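Local coordinates for protein probable glucarate dehydratase (Mycobacterium smegmatis str. MC2 155, PDB 3VDG) that probably dehydrates glucarate, using a metal-dependent active site in a barrel fold of the enolase superfamily, at residues 313-318 with 338-343; 167-172 with 354-359. All blocks are in the same frame, centred on the assembly; numbering follows the deposited sequence.

Contact 1. Residues 313-318 with 338-343. With FMT (formic acid), chain B.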
ATOM      1  N   VAL A 313     -12.130   0.710 -10.251  1.00 19.40           N
ATOM      2  CA  VAL A 313     -11.467  -0.604 -10.371  1.00 16.92           C
ATOM      3  C   VAL A 313     -12.133  -1.560  -9.376  1.00 19.46           C
ATOM      4  O   VAL A 313     -12.405  -1.193  -8.231  1.00 19.89           O
ATOM      5  CB  VAL A 313      -9.950  -0.520 -10.075  1.00 21.68           C
ATOM      6  CG1 VAL A 313      -9.312  -1.913 -10.135  1.00 20.56           C
ATOM      7  CG2 VAL A 313      -9.268   0.393 -11.091  1.00 21.31           C
ATOM      8  N   LEU A 314     -12.451  -2.768  -9.803  1.00 17.11           N
ATOM      9  CA  LEU A 314     -13.007  -3.729  -8.861  1.00 17.86           C
ATOM     10  C   LEU A 314     -11.892  -4.535  -8.245  1.00 25.77           C
ATOM     11  O   LEU A 314     -11.186  -5.233  -8.941  1.00 23.18           O
ATOM     12  CB  LEU A 314     -14.029  -4.649  -9.520  1.00 19.46           C
ATOM     13  CG  LEU A 314     -15.498  -4.227  -9.514  1.00 24.40           C
ATOM     14  CD1 LEU A 314     -15.703  -2.969 -10.328  1.00 22.28           C
ATOM     15  CD2 LEU A 314     -16.389  -5.343 -10.048  1.00 32.61           C
ATOM     16  N   SER A 315     -11.695  -4.402  -6.933  1.00 19.29           N
ATOM     17  CA  SER A 315     -10.661  -5.201  -6.285  1.00 17.82           C
ATOM     18  C   SER A 315     -11.092  -6.671  -6.266  1.00 19.24           C
ATOM     19  O   SER A 315     -12.277  -6.985  -6.361  1.00 21.06           O
ATOM     20  CB  SER A 315     -10.449  -4.730  -4.847  1.00 20.98           C
ATOM     21  OG  SER A 315     -11.656  -4.915  -4.092  1.00 25.39           O
ATOM     22  N   ASP A 316     -10.128  -7.566  -6.112  1.00 20.85           N
ATOM     23  CA  ASP A 316     -10.419  -8.973  -5.847  1.00 18.45           C
ATOM     24  C   ASP A 316      -9.161  -9.599  -5.267  1.00 20.86           C
ATOM     25  O   ASP A 316      -8.181  -9.814  -5.993  1.00 21.34           O
ATOM     26  CB  ASP A 316     -10.825  -9.704  -7.137  1.00 18.58           C
ATOM     27  CG  ASP A 316     -11.274 -11.123  -6.873  1.00 23.15           C
ATOM     28  OD1 ASP A 316     -10.751 -11.726  -5.907  1.00 23.22           O
ATOM     29  OD2 ASP A 316     -12.136 -11.641  -7.627  1.00 22.93           O
ATOM     30  N   HIS A 317      -9.166  -9.893  -3.966  1.00 15.60           N
ATOM     31  CA  HIS A 317      -7.924 -10.367  -3.330  1.00 18.30           C
ATOM     32  C   HIS A 317      -7.479 -11.701  -3.854  1.00 19.56           C
ATOM     33  O   HIS A 317      -6.325 -12.081  -3.676  1.00 19.98           O
ATOM     34  CB  HIS A 317      -8.041 -10.406  -1.802  1.00 17.70           C
ATOM     35  CG  HIS A 317      -8.881 -11.536  -1.267  1.00 18.69           C
ATOM     36  ND1 HIS A 317     -10.203 -11.421  -1.057  1.00 19.13           N
ATOM     37  CD2 HIS A 317      -8.525 -12.827  -0.851  1.00 15.85           C
ATOM     38  CE1 HIS A 317     -10.675 -12.573  -0.564  1.00 21.02           C
ATOM     39  NE2 HIS A 317      -9.640 -13.435  -0.444  1.00 19.85           N
ATOM     40  N   HIS A 318      -8.375 -12.431  -4.512  1.00 17.44           N
ATOM     41  CA  HIS A 318      -8.028 -13.777  -5.010  1.00 17.60           C
ATOM     42  C   HIS A 318      -7.092 -13.724  -6.180  1.00 23.39           C
ATOM     43  O   HIS A 318      -6.321 -14.668  -6.412  1.00 19.80           O
ATOM     44  CB  HIS A 318      -9.280 -14.571  -5.393  1.00 15.00           C
ATOM     45  CG  HIS A 318     -10.265 -14.748  -4.264  1.00 17.75           C
ATOM     46  ND1 HIS A 318     -11.296 -13.875  -4.040  1.00 20.31           N
ATOM     47  CD2 HIS A 318     -10.372 -15.739  -3.291  1.00 17.30           C
ATOM     48  CE1 HIS A 318     -12.019 -14.307  -2.984  1.00 24.09           C
ATOM     49  NE2 HIS A 318     -11.457 -15.440  -2.525  1.00 19.51           N
ATOM     50  N   LEU A 338      -9.233   7.075  -8.785  1.00 19.73           N
ATOM     51  CA  LEU A 338     -10.124   6.003  -9.239  1.00 21.95           C
ATOM     52  C   LEU A 338     -11.010   5.521  -8.097  1.00 24.92           C
ATOM     53  O   LEU A 338     -10.550   5.410  -6.949  1.00 25.08           O
ATOM     54  CB  LEU A 338      -9.282   4.819  -9.727  1.00 20.72           C
ATOM     55  CG  LEU A 338      -8.292   5.099 -10.866  1.00 25.69           C
ATOM     56  CD1 LEU A 338      -7.453   3.857 -11.146  1.00 18.54           C
ATOM     57  CD2 LEU A 338      -9.037   5.541 -12.114  1.00 28.91           C
ATOM     58  N   GLY A 339     -12.266   5.210  -8.393  1.00 18.98           N
ATOM     59  CA  GLY A 339     -13.148   4.638  -7.377  1.00 19.51           C
ATOM     60  C   GLY A 339     -12.775   3.172  -7.167  1.00 23.71           C
ATOM     61  O   GLY A 339     -12.033   2.583  -7.966  1.00 19.25           O
ATOM     62  N   LEU A 340     -13.291   2.575  -6.100  1.00 18.37           N
ATOM     63  CA  LEU A 340     -12.907   1.193  -5.746  1.00 19.50           C
ATOM     64  C   LEU A 340     -14.130   0.395  -5.351  1.00 22.53           C
ATOM     65  O   LEU A 340     -14.910   0.821  -4.503  1.00 21.50           O
ATOM     66  CB  LEU A 340     -11.916   1.183  -4.580  1.00 17.85           C
ATOM     67  CG  LEU A 340     -11.409  -0.220  -4.178  1.00 21.19           C
ATOM     68  CD1 LEU A 340     -10.453  -0.746  -5.244  1.00 16.65           C
ATOM     69  CD2 LEU A 340     -10.702  -0.140  -2.830  1.00 22.50           C
ATOM     70  N   SER A 341     -14.298  -0.766  -5.968  1.00 19.18           N
ATOM     71  CA  SER A 341     -15.397  -1.646  -5.609  1.00 19.45           C
ATOM     72  C   SER A 341     -14.773  -3.029  -5.401  1.00 21.69           C
ATOM     73  O   SER A 341     -13.543  -3.137  -5.244  1.00 20.65           O
ATOM     74  CB  SER A 341     -16.449  -1.631  -6.741  1.00 21.11           C
ATOM     75  OG  SER A 341     -17.618  -2.372  -6.391  1.00 26.51           O
ATOM     76  N   MET A 342     -15.586  -4.079  -5.397  1.00 21.64           N
ATOM     77  CA  MET A 342     -15.044  -5.438  -5.263  1.00 21.24           C
ATOM     78  C   MET A 342     -15.789  -6.458  -6.126  1.00 24.36           C
ATOM     79  O   MET A 342     -17.027  -6.505  -6.142  1.00 24.43           O
ATOM     80  CB  MET A 342     -15.031  -5.893  -3.795  1.00 24.66           C
ATOM     81  CG  MET A 342     -14.304  -7.214  -3.571  1.00 28.74           C
ATOM     82  SD  MET A 342     -14.368  -7.785  -1.847  1.00 27.99           S
ATOM     83  CE  MET A 342     -13.493  -6.472  -0.989  1.00 25.06           C
ATOM     84  N   HIS A 343     -15.003  -7.276  -6.824  1.00 20.70           N
ATOM     85  CA  HIS A 343     -15.455  -8.314  -7.741  1.00 19.76           C
ATOM     86  C   HIS A 343     -15.498  -9.609  -6.993  1.00 28.30           C
ATOM     87  O   HIS A 343     -14.771  -9.800  -6.016  1.00 26.16           O
ATOM     88  CB  HIS A 343     -14.422  -8.420  -8.881  1.00 18.75           C
ATOM     89  CG  HIS A 343     -14.538  -9.675  -9.729  1.00 23.76           C
ATOM     90  ND1 HIS A 343     -13.834 -10.814  -9.459  1.00 24.70           N
ATOM     91  CD2 HIS A 343     -15.298  -9.947 -10.869  1.00 27.91           C
ATOM     92  CE1 HIS A 343     -14.137 -11.758 -10.380  1.00 25.42           C
ATOM     93  NE2 HIS A 343     -15.031 -11.226 -11.242  1.00 26.91           N
TER
HETATM   94  C   FMT B 501     -17.065 -12.031 -14.143  1.00 46.96           C
HETATM   95  O1  FMT B 501     -17.139 -10.822 -14.337  1.00 40.43           O
HETATM   96  O2  FMT B 501     -16.063 -12.538 -13.415  1.00 32.81           O
HETATM   97  O   HOH W   1     -13.498 -11.550  -4.221  1.00 23.74           O
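V313, L314 and S315 run in parallel register with L340, S341 and M342. The strand axes approach to 4.1 Å and cross at -41°, the marked twist of neighbours in a closed barrel. The backbone ladder begins at V313 N, 3.0 Å from G339 O, continues through S341 N to V313 O and S315 N to S341 O, and ends with H343 N, 2.8 Å from S315 O.

The side chain of S315 adds to this ladder. Its OG lies between the backbone N and the carbonyl carbon (chi1 62°), which brings it 2.8 Å from S341 O; that carbonyl therefore accepts two bonds from one residue. V313, S315, L340 and M342 share one sheet face, where helix 323-336 touches V313 and L340. On the other face L314 and S341 pack together, S341 OG bonds Y267, and L314 CD2 reaches across to H343 CB at 3.8 Å.

Beyond the strand ends, D316 OD2 receives H343 ND1 at 2.6 Å on its anti lone pair, within the imidazole plane, the carboxylate being turned 39° from the ring. The other oxygen, OD1, caps helix 317-320 by accepting from H318 N and also takes H318 ND1 at 2.9 Å, so both carboxylate oxygens help fix its rotation. At its other ring nitrogen, H343 NE2 gives a nearly straight bond to formate O2 at 2.7 Å. This beta-alpha-beta unit, with a His-carboxylate pair at the C-terminal ends of adjacent strands, is consistent with the active-site end of an enolase-superfamily barrel.

Contact 2. Residues 167-172 with 354-359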
ATOM      1  N   VAL A 167     -20.058  -4.503   6.328  1.00 19.48           N
ATOM      2  CA  VAL A 167     -19.737  -4.309   4.911  1.00 18.65           C
ATOM      3  C   VAL A 167     -20.975  -4.582   4.040  1.00 20.29           C
ATOM      4  O   VAL A 167     -21.527  -5.674   4.073  1.00 20.52           O
ATOM      5  CB  VAL A 167     -18.616  -5.263   4.480  1.00 19.71           C
ATOM      6  CG1 VAL A 167     -18.384  -5.148   2.975  1.00 21.32           C
ATOM      7  CG2 VAL A 167     -17.330  -4.923   5.244  1.00 18.34           C
ATOM      8  N   PRO A 168     -21.405  -3.584   3.256  1.00 21.49           N
ATOM      9  CA  PRO A 168     -22.581  -3.751   2.395  1.00 21.63           C
ATOM     10  C   PRO A 168     -22.247  -4.507   1.111  1.00 21.43           C
ATOM     11  O   PRO A 168     -21.175  -4.306   0.533  1.00 21.87           O
ATOM     12  CB  PRO A 168     -23.004  -2.299   2.091  1.00 25.35           C
ATOM     13  CG  PRO A 168     -21.759  -1.501   2.252  1.00 33.51           C
ATOM     14  CD  PRO A 168     -20.966  -2.180   3.345  1.00 23.43           C
ATOM     15  N   PHE A 169     -23.152  -5.390   0.697  1.00 20.17           N
ATOM     16  CA  PHE A 169     -22.991  -6.168  -0.515  1.00 22.28           C
ATOM     17  C   PHE A 169     -24.155  -5.895  -1.463  1.00 28.72           C
ATOM     18  O   PHE A 169     -25.206  -5.378  -1.056  1.00 22.30           O
ATOM     19  CB  PHE A 169     -22.937  -7.656  -0.203  1.00 22.43           C
ATOM     20  CG  PHE A 169     -21.652  -8.090   0.439  1.00 24.83           C
ATOM     21  CD1 PHE A 169     -20.639  -8.677  -0.318  1.00 20.35           C
ATOM     22  CD2 PHE A 169     -21.452  -7.909   1.804  1.00 21.90           C
ATOM     23  CE1 PHE A 169     -19.437  -9.072   0.274  1.00 19.49           C
ATOM     24  CE2 PHE A 169     -20.262  -8.309   2.401  1.00 24.45           C
ATOM     25  CZ  PHE A 169     -19.254  -8.884   1.637  1.00 23.86           C
ATOM     26  N   SER A 170     -23.961  -6.244  -2.731  1.00 23.89           N
ATOM     27  CA  SER A 170     -25.020  -6.070  -3.733  1.00 23.24           C
ATOM     28  C   SER A 170     -25.742  -7.385  -4.012  1.00 27.24           C
ATOM     29  O   SER A 170     -25.237  -8.463  -3.696  1.00 23.21           O
ATOM     30  CB  SER A 170     -24.437  -5.523  -5.033  1.00 28.21           C
ATOM     31  OG  SER A 170     -23.467  -6.418  -5.539  1.00 29.79           O
ATOM     32  N   ALA A 171     -26.939  -7.276  -4.586  1.00 21.33           N
ATOM     33  CA  ALA A 171     -27.692  -8.418  -5.101  1.00 21.48           C
ATOM     34  C   ALA A 171     -27.135  -8.697  -6.506  1.00 26.19           C
ATOM     35  O   ALA A 171     -27.204  -7.833  -7.382  1.00 24.91           O
ATOM     36  CB  ALA A 171     -29.166  -8.023  -5.210  1.00 20.42           C
ATOM     37  N   TYR A 172     -26.575  -9.884  -6.715  1.00 23.60           N
ATOM     38  CA  TYR A 172     -25.926 -10.213  -7.981  1.00 25.72           C
ATOM     39  C   TYR A 172     -26.908 -11.042  -8.830  1.00 24.30           C
ATOM     40  O   TYR A 172     -27.023 -12.245  -8.641  1.00 21.30           O
ATOM     41  CB  TYR A 172     -24.645 -11.021  -7.702  1.00 25.42           C
ATOM     42  CG  TYR A 172     -23.602 -10.970  -8.809  1.00 25.57           C
ATOM     43  CD1 TYR A 172     -23.970 -10.745 -10.137  1.00 30.22           C
ATOM     44  CD2 TYR A 172     -22.250 -11.167  -8.526  1.00 23.87           C
ATOM     45  CE1 TYR A 172     -23.024 -10.704 -11.151  1.00 25.84           C
ATOM     46  CE2 TYR A 172     -21.294 -11.124  -9.538  1.00 32.60           C
ATOM     47  CZ  TYR A 172     -21.686 -10.898 -10.844  1.00 33.12           C
ATOM     48  OH  TYR A 172     -20.745 -10.853 -11.846  1.00 30.52           O
ATOM     49  N   ALA A 354     -12.589 -13.149   4.450  1.00 15.54           N
ATOM     50  CA  ALA A 354     -11.444 -12.351   4.031  1.00 18.73           C
ATOM     51  C   ALA A 354     -11.899 -11.059   3.326  1.00 17.48           C
ATOM     52  O   ALA A 354     -11.334  -9.989   3.561  1.00 18.55           O
ATOM     53  CB  ALA A 354     -10.533 -13.181   3.139  1.00 17.37           C
ATOM     54  N   MET A 355     -12.913 -11.170   2.466  1.00 19.35           N
ATOM     55  CA  MET A 355     -13.495 -10.029   1.765  1.00 19.15           C
ATOM     56  C   MET A 355     -14.037  -9.025   2.783  1.00 23.32           C
ATOM     57  O   MET A 355     -13.868  -7.824   2.635  1.00 18.19           O
ATOM     58  CB  MET A 355     -14.645 -10.486   0.817  1.00 22.65           C
ATOM     59  CG  MET A 355     -14.226 -11.385  -0.365  1.00 21.71           C
ATOM     60  SD  MET A 355     -15.602 -12.347  -1.085  1.00 26.80           S
ATOM     61  CE  MET A 355     -16.459 -11.034  -1.959  1.00 28.63           C
ATOM     62  N   VAL A 356     -14.689  -9.518   3.830  1.00 19.99           N
ATOM     63  CA  VAL A 356     -15.296  -8.623   4.803  1.00 16.41           C
ATOM     64  C   VAL A 356     -14.207  -7.879   5.607  1.00 18.45           C
ATOM     65  O   VAL A 356     -14.286  -6.679   5.781  1.00 17.97           O
ATOM     66  CB  VAL A 356     -16.269  -9.378   5.740  1.00 18.39           C
ATOM     67  CG1 VAL A 356     -16.641  -8.503   6.937  1.00 19.51           C
ATOM     68  CG2 VAL A 356     -17.506  -9.831   4.961  1.00 20.75           C
ATOM     69  N   HIS A 357     -13.173  -8.577   6.066  1.00 15.91           N
ATOM     70  CA  HIS A 357     -12.101  -7.883   6.801  1.00 20.73           C
ATOM     71  C   HIS A 357     -11.410  -6.848   5.944  1.00 19.70           C
ATOM     72  O   HIS A 357     -11.110  -5.744   6.405  1.00 17.01           O
ATOM     73  CB  HIS A 357     -11.073  -8.865   7.364  1.00 18.67           C
ATOM     74  CG  HIS A 357     -11.524  -9.566   8.622  1.00 19.69           C
ATOM     75  ND1 HIS A 357     -11.513  -8.966   9.835  1.00 19.47           N
ATOM     76  CD2 HIS A 357     -11.988 -10.865   8.828  1.00 18.37           C
ATOM     77  CE1 HIS A 357     -11.967  -9.834  10.767  1.00 24.25           C
ATOM     78  NE2 HIS A 357     -12.247 -11.000  10.152  1.00 21.03           N
ATOM     79  N   LEU A 358     -11.140  -7.196   4.696  1.00 20.24           N
ATOM     80  CA  LEU A 358     -10.528  -6.268   3.748  1.00 18.04           C
ATOM     81  C   LEU A 358     -11.392  -5.020   3.536  1.00 20.03           C
ATOM     82  O   LEU A 358     -10.931  -3.894   3.718  1.00 19.13           O
ATOM     83  CB  LEU A 358     -10.275  -6.978   2.406  1.00 22.37           C
ATOM     84  CG  LEU A 358      -9.796  -6.090   1.244  1.00 23.54           C
ATOM     85  CD1 LEU A 358      -8.470  -5.396   1.597  1.00 21.04           C
ATOM     86  CD2 LEU A 358      -9.662  -6.924  -0.039  1.00 18.49           C
ATOM     87  N   ALA A 359     -12.652  -5.212   3.169  1.00 17.53           N
ATOM     88  CA  ALA A 359     -13.527  -4.068   2.916  1.00 16.50           C
ATOM     89  C   ALA A 359     -13.739  -3.229   4.186  1.00 21.94           C
ATOM     90  O   ALA A 359     -13.830  -2.018   4.111  1.00 21.21           O
ATOM     91  CB  ALA A 359     -14.859  -4.544   2.375  1.00 19.48           C
TER
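V167 and F169 meet M355, V356 and A359 by van der Waals packing, with no hydrogen bond between the two segments. Aliphatic packing centres on V167, whose two methyls both bear on the methyl of A359 from one side: CG1 lies 3.6 Å from A359 CB, and CG2 is only slightly farther from it. With CG1 anti to the backbone N (chi1 175°), CG2 lies beside that nitrogen, where it also rests 3.6 Å from the backbone O of V356 and 4.0 Å from V356 CG1. One valine thus grips successive turns of the helix.

Aromatic packing falls to F169, which offers the rim of its ring rather than a face. V356 CG2 sits near the ring plane, 3.9 Å from F169 CZ, and the two side chains cross at about a right angle. Near the same plane, M355 CE comes to 4.2 Å from F169 CE1. V356 therefore divides its branches, CG1 for the valine and CG2 for the phenylalanine.

Around this patch, V393 of the antiparallel strand 392-394 touches both F169 and V356, while M342 of strand 339-342 meets M355 and A359. Helix 349-360 accordingly packs against strand 166-174 at V167 and F169 and reaches across to strand 339-342, with helix 323-336 flanking it at A354 and L358.

Both contacts are buried, but they illustrate two ways of building one barrel. Contact 1 joins adjacent strands by backbone bonds and ends in polar groups near the metal-bearing mouth; contact 2 seats a helix on a strand by van der Waals packing without a hydrogen bond across it, its M355 side chain about 12 Å from the sodium. Their centres are 11 Å apart and they touch: M342 SD lies 3.8 Å from M355 CB, and H317 CE1 lies 3.7 Å from M355 CG. Helix 349-360 follows strand 339-342 after a short loop. Beyond it, C369 and D370 bond to the backbones of strands 166-174 and 339-342 respectively, probably closing the barrel between its first and seventh strands.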